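Local coordinates for protein DNA photolyase (Agrobacterium tumefaciens, PDB 4U63) that probably repairs cyclobutane pyrimidine dimers in ultraviolet-damaged DNA with light, using a flavin cofactor and a methenyltetrahydrofolate antenna, at residues 67-72 and 390-395. Numbering follows the deposited sequence.
With FAD (flavin-adenine dinucleotide), chain C.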
ATOM      1  N   GLY A  67       1.590   5.284   8.905  1.00 30.54           N
ATOM      2  CA  GLY A  67       0.923   6.514   9.283  1.00 23.08           C
ATOM      3  C   GLY A  67      -0.425   6.325   9.939  1.00 21.50           C
ATOM      4  O   GLY A  67      -0.821   5.202  10.235  1.00 23.17           O
ATOM      5  N   GLY A  68      -1.120   7.438  10.153  1.00 21.77           N
ATOM      6  CA  GLY A  68      -2.412   7.471  10.870  1.00 22.32           C
ATOM      7  C   GLY A  68      -3.510   6.598  10.269  1.00 21.69           C
ATOM      8  O   GLY A  68      -4.175   5.856  10.980  1.00 24.45           O
ATOM      9  N   ALA A  69      -3.698   6.679   8.957  1.00 21.76           N
ATOM     10  CA  ALA A  69      -4.696   5.827   8.283  1.00 21.53           C
ATOM     11  C   ALA A  69      -4.377   4.333   8.448  1.00 20.39           C
ATOM     12  O   ALA A  69      -5.270   3.511   8.673  1.00 23.24           O
ATOM     13  CB  ALA A  69      -4.799   6.194   6.816  1.00 19.93           C
ATOM     14  N   GLN A  70      -3.098   3.990   8.345  1.00 20.98           N
ATOM     15  CA  GLN A  70      -2.679   2.603   8.485  1.00 22.34           C
ATOM     16  C   GLN A  70      -2.761   2.100   9.941  1.00 23.06           C
ATOM     17  O   GLN A  70      -2.890   0.896  10.176  1.00 25.27           O
ATOM     18  CB  GLN A  70      -1.283   2.420   7.908  1.00 24.26           C
ATOM     19  CG  GLN A  70      -1.037   1.020   7.408  1.00 26.82           C
ATOM     20  CD  GLN A  70       0.080   0.982   6.394  1.00 27.78           C
ATOM     21  OE1 GLN A  70       1.242   1.134   6.748  1.00 29.84           O
ATOM     22  NE2 GLN A  70      -0.267   0.794   5.124  1.00 22.25           N
ATOM     23  N   GLU A  71      -2.681   3.016  10.907  1.00 21.75           N
ATOM     24  CA  GLU A  71      -2.922   2.665  12.317  1.00 22.44           C
ATOM     25  C   GLU A  71      -4.387   2.276  12.534  1.00 23.36           C
ATOM     26  O   GLU A  71      -4.677   1.316  13.251  1.00 24.23           O
ATOM     27  CB  GLU A  71      -2.526   3.811  13.245  1.00 22.86           C
ATOM     28  CG  GLU A  71      -1.023   3.990  13.367  1.00 24.62           C
ATOM     29  CD  GLU A  71      -0.629   5.159  14.237  1.00 30.30           C
ATOM     30  OE1 GLU A  71      -1.437   6.086  14.426  1.00 34.33           O
ATOM     31  OE2 GLU A  71       0.507   5.159  14.732  1.00 35.46           O
ATOM     32  N   TRP A  72      -5.305   3.015  11.910  1.00 22.27           N
ATOM     33  CA  TRP A  72      -6.715   2.626  11.903  1.00 22.00           C
ATOM     34  C   TRP A  72      -6.851   1.226  11.325  1.00 21.37           C
ATOM     35  O   TRP A  72      -7.534   0.379  11.903  1.00 23.29           O
ATOM     36  CB  TRP A  72      -7.555   3.612  11.091  1.00 22.42           C
ATOM     37  CG  TRP A  72      -8.998   3.263  10.985  1.00 22.17           C
ATOM     38  CD1 TRP A  72      -9.992   3.690  11.802  1.00 24.59           C
ATOM     39  CD2 TRP A  72      -9.617   2.427   9.995  1.00 22.82           C
ATOM     40  NE1 TRP A  72     -11.190   3.171  11.393  1.00 24.61           N
ATOM     41  CE2 TRP A  72     -10.995   2.393  10.285  1.00 21.89           C
ATOM     42  CE3 TRP A  72      -9.142   1.704   8.894  1.00 22.31           C
ATOM     43  CZ2 TRP A  72     -11.908   1.663   9.518  1.00 22.22           C
ATOM     44  CZ3 TRP A  72     -10.052   0.972   8.126  1.00 22.24           C
ATOM     45  CH2 TRP A  72     -11.419   0.961   8.444  1.00 22.19           C
ATOM     46  N   THR A 390      -1.763   9.144   5.125  1.00 20.47           N
ATOM     47  CA  THR A 390      -3.186   9.185   4.749  1.00 18.48           C
ATOM     48  C   THR A 390      -3.717   7.975   3.980  1.00 17.23           C
ATOM     49  O   THR A 390      -4.930   7.776   3.922  1.00 18.81           O
ATOM     50  CB  THR A 390      -3.487  10.444   3.924  1.00 19.78           C
ATOM     51  OG1 THR A 390      -2.576  10.522   2.821  1.00 20.57           O
ATOM     52  CG2 THR A 390      -3.345  11.695   4.788  1.00 20.80           C
ATOM     53  N   LEU A 391      -2.822   7.189   3.389  1.00 16.86           N
ATOM     54  CA  LEU A 391      -3.210   5.972   2.673  1.00 17.13           C
ATOM     55  C   LEU A 391      -3.298   4.772   3.589  1.00 17.42           C
ATOM     56  O   LEU A 391      -2.341   4.456   4.282  1.00 18.84           O
ATOM     57  CB  LEU A 391      -2.194   5.631   1.587  1.00 17.42           C
ATOM     58  CG  LEU A 391      -2.099   6.537   0.350  1.00 18.25           C
ATOM     59  CD1 LEU A 391      -0.862   6.174  -0.469  1.00 19.46           C
ATOM     60  CD2 LEU A 391      -3.360   6.421  -0.500  1.00 18.63           C
ATOM     61  N   VAL A 392      -4.446   4.083   3.576  1.00 17.72           N
ATOM     62  CA  VAL A 392      -4.523   2.778   4.234  1.00 17.46           C
ATOM     63  C   VAL A 392      -3.571   1.760   3.567  1.00 17.25           C
ATOM     64  O   VAL A 392      -3.116   0.833   4.233  1.00 18.73           O
ATOM     65  CB  VAL A 392      -5.956   2.208   4.344  1.00 17.24           C
ATOM     66  CG1 VAL A 392      -6.781   3.042   5.331  1.00 18.56           C
ATOM     67  CG2 VAL A 392      -6.655   2.096   2.994  1.00 18.77           C
ATOM     68  N   ASP A 393      -3.267   1.956   2.281  1.00 18.26           N
ATOM     69  CA  ASP A 393      -2.370   1.044   1.529  1.00 17.23           C
ATOM     70  C   ASP A 393      -0.917   1.486   1.464  1.00 16.82           C
ATOM     71  O   ASP A 393      -0.132   0.885   0.714  1.00 17.45           O
ATOM     72  CB  ASP A 393      -2.918   0.733   0.102  1.00 17.62           C
ATOM     73  CG  ASP A 393      -2.882   1.933  -0.861  1.00 19.60           C
ATOM     74  OD1 ASP A 393      -2.152   2.932  -0.649  1.00 20.84           O
ATOM     75  OD2 ASP A 393      -3.619   1.872  -1.864  1.00 20.50           O
ATOM     76  N   ALA A 394      -0.540   2.504   2.253  1.00 17.55           N
ATOM     77  CA  ALA A 394       0.825   3.014   2.215  1.00 16.74           C
ATOM     78  C   ALA A 394       1.826   1.871   2.239  1.00 16.63           C
ATOM     79  O   ALA A 394       1.808   1.032   3.151  1.00 17.13           O
ATOM     80  CB  ALA A 394       1.083   3.969   3.364  1.00 17.85           C
ATOM     81  N   ASP A 395       2.707   1.856   1.241  1.00 18.00           N
ATOM     82  CA  ASP A 395       3.671   0.781   1.072  1.00 17.72           C
ATOM     83  C   ASP A 395       5.060   1.384   0.845  1.00 16.92           C
ATOM     84  O   ASP A 395       5.206   2.298   0.030  1.00 18.43           O
ATOM     85  CB  ASP A 395       3.234  -0.116  -0.087  1.00 18.83           C
ATOM     86  CG  ASP A 395       4.113  -1.310  -0.245  1.00 18.76           C
ATOM     87  OD1 ASP A 395       5.198  -1.149  -0.852  1.00 18.21           O
ATOM     88  OD2 ASP A 395       3.729  -2.399   0.261  1.00 20.80           O
TER
HETATM   89  PA  FAD C1002      -5.959  -2.537  -8.847  1.00 19.09           P
HETATM   90  O1A FAD C1002      -6.070  -1.765 -10.122  1.00 19.28           O
HETATM   91  O2A FAD C1002      -7.071  -3.456  -8.464  1.00 19.91           O
HETATM   92  O5B FAD C1002      -4.546  -3.297  -8.902  1.00 19.06           O
HETATM   93  C5B FAD C1002      -4.302  -4.509  -8.179  1.00 15.28           C
HETATM   94  C4B FAD C1002      -3.068  -4.401  -7.295  1.00 18.45           C
HETATM   95  O4B FAD C1002      -1.899  -4.134  -8.067  1.00 20.08           O
HETATM   96  C3B FAD C1002      -3.143  -3.281  -6.285  1.00 19.02           C
HETATM   97  O3B FAD C1002      -3.939  -3.635  -5.142  1.00 19.79           O
HETATM   98  C2B FAD C1002      -1.681  -3.048  -5.972  1.00 18.36           C
HETATM   99  O2B FAD C1002      -1.190  -3.987  -5.013  1.00 18.39           O
HETATM  100  C1B FAD C1002      -1.012  -3.305  -7.300  1.00 18.33           C
HETATM  101  N9A FAD C1002      -0.758  -2.082  -8.093  1.00 17.95           N
HETATM  102  C8A FAD C1002      -1.584  -1.545  -9.008  1.00 20.51           C
HETATM  103  N7A FAD C1002      -1.040  -0.450  -9.577  1.00 18.66           N
HETATM  104  C5A FAD C1002       0.184  -0.281  -9.032  1.00 17.03           C
HETATM  105  C6A FAD C1002       1.268   0.692  -9.189  1.00 16.38           C
HETATM  106  N6A FAD C1002       1.147   1.707 -10.069  1.00 19.76           N
HETATM  107  N1A FAD C1002       2.368   0.522  -8.421  1.00 16.79           N
HETATM  108  C2A FAD C1002       2.477  -0.493  -7.533  1.00 17.64           C
HETATM  109  N3A FAD C1002       1.512  -1.418  -7.348  1.00 17.88           N
HETATM  110  C4A FAD C1002       0.366  -1.355  -8.056  1.00 17.28           C
HETATM  111  N1  FAD C1002       0.110   1.455  -4.219  1.00 17.23           N
HETATM  112  C2  FAD C1002       0.216   0.874  -3.004  1.00 18.83           C
HETATM  113  O2  FAD C1002      -0.134  -0.324  -2.910  1.00 20.28           O
HETATM  114  N3  FAD C1002       0.684   1.548  -1.924  1.00 17.94           N
HETATM  115  C4  FAD C1002       1.078   2.845  -1.999  1.00 18.04           C
HETATM  116  O4  FAD C1002       1.526   3.462  -0.998  1.00 18.41           O
HETATM  117  C4X FAD C1002       0.977   3.544  -3.296  1.00 17.11           C
HETATM  118  N5  FAD C1002       1.322   4.854  -3.469  1.00 18.77           N
HETATM  119  C5X FAD C1002       1.234   5.447  -4.695  1.00 16.61           C
HETATM  120  C6  FAD C1002       1.612   6.770  -4.881  1.00 17.20           C
HETATM  121  C7  FAD C1002       1.514   7.390  -6.130  1.00 18.10           C
HETATM  122  C7M FAD C1002       1.928   8.833  -6.311  1.00 20.02           C
HETATM  123  C8  FAD C1002       0.991   6.631  -7.287  1.00 17.07           C
HETATM  124  C8M FAD C1002       0.867   7.247  -8.664  1.00 18.76           C
HETATM  125  C9  FAD C1002       0.614   5.326  -7.111  1.00 16.18           C
HETATM  126  C9A FAD C1002       0.710   4.684  -5.873  1.00 17.05           C
HETATM  127  N10 FAD C1002       0.309   3.327  -5.699  1.00 18.41           N
HETATM  128  C10 FAD C1002       0.445   2.743  -4.427  1.00 17.95           C
HETATM  129  C1' FAD C1002      -0.151   2.494  -6.817  1.00 18.36           C
HETATM  130  C2' FAD C1002      -1.626   2.409  -7.143  1.00 17.31           C
HETATM  131  O2' FAD C1002      -2.149   3.731  -7.322  1.00 19.40           O
HETATM  132  C3' FAD C1002      -2.404   1.642  -6.092  1.00 17.33           C
HETATM  133  O3' FAD C1002      -1.833   0.354  -5.878  1.00 20.03           O
HETATM  134  C4' FAD C1002      -3.852   1.496  -6.556  1.00 17.55           C
HETATM  135  O4' FAD C1002      -4.475   2.778  -6.551  1.00 19.81           O
HETATM  136  C5' FAD C1002      -4.588   0.553  -5.625  1.00 17.08           C
HETATM  137  O5' FAD C1002      -5.961   0.384  -6.009  1.00 18.77           O
HETATM  138  P   FAD C1002      -6.487  -1.094  -6.352  1.00 17.87           P
HETATM  139  O1P FAD C1002      -7.946  -1.008  -6.637  1.00 18.47           O
HETATM  140  O2P FAD C1002      -6.090  -2.055  -5.267  1.00 18.83           O
HETATM  141  O3P FAD C1002      -5.666  -1.437  -7.690  1.00 17.89           O
HETATM  142  O   HOH W   1      -1.278   5.614   6.589  1.00 21.74           O
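The side-chain amide of Gln70 spans two carbonyls of the 390-395 loop. Its NE2 donates to Val392 O at 3.0 Å and to Ala394 O at 2.9 Å, with both N-H groups used and both bonds nearly straight. The acceptors lie close to the amide plane but receive the donor differently: at Ala394 O it arrives in the carbonyl plane, on a lone pair, whereas at Val392 O it stands above the plane, 55° out of it. With CG anti to the backbone N (chi1 -152°), the extended chain carries the amide from the helix to the loop. OE1 accepts from Leu66 N, which fixes which way round the amide sits.

A water adds a second polar link, accepting from Gln70 N at 3.0 Å and donating to Leu391 O. Ala394 N also makes a weak hydrogen bond to Leu391 O, across the type I beta turn from Leu391 to Ala394.

This turn follows helix 380-390 in the helical FAD-binding domain, and Gln70 ties it to the N-terminal end of helix 68-87 in the alpha/beta domain of the five-stranded parallel sheet, an interdomain contact. The turn's far side holds the isoalloxazine: FAD N3 donates to Asp393 O at 2.8 Å, and Asp395 N donates to FAD O4 at 3.0 Å. The Asp393 carboxylate lies over the face of the pyrimidine ring, OD1 above N3, and Arg365 (salt bridge) and Ser261 (hydrogen bond) hold OD2.

Ala69 CB points at the loop and rests against the Thr390 carbonyl, 3.3 Å from its O; its apolar partner is Val392 CG1 at 4.0 Å. Val392 CG1 also approaches the Trp72 ring obliquely, 4.5 Å from CE3, while Phe219 touches Ala69, Val392 and Trp72. Thr390 O is also hydrogen-bonded to the methenyltetrahydrofolate, whose pocket includes Ala69 and Phe219.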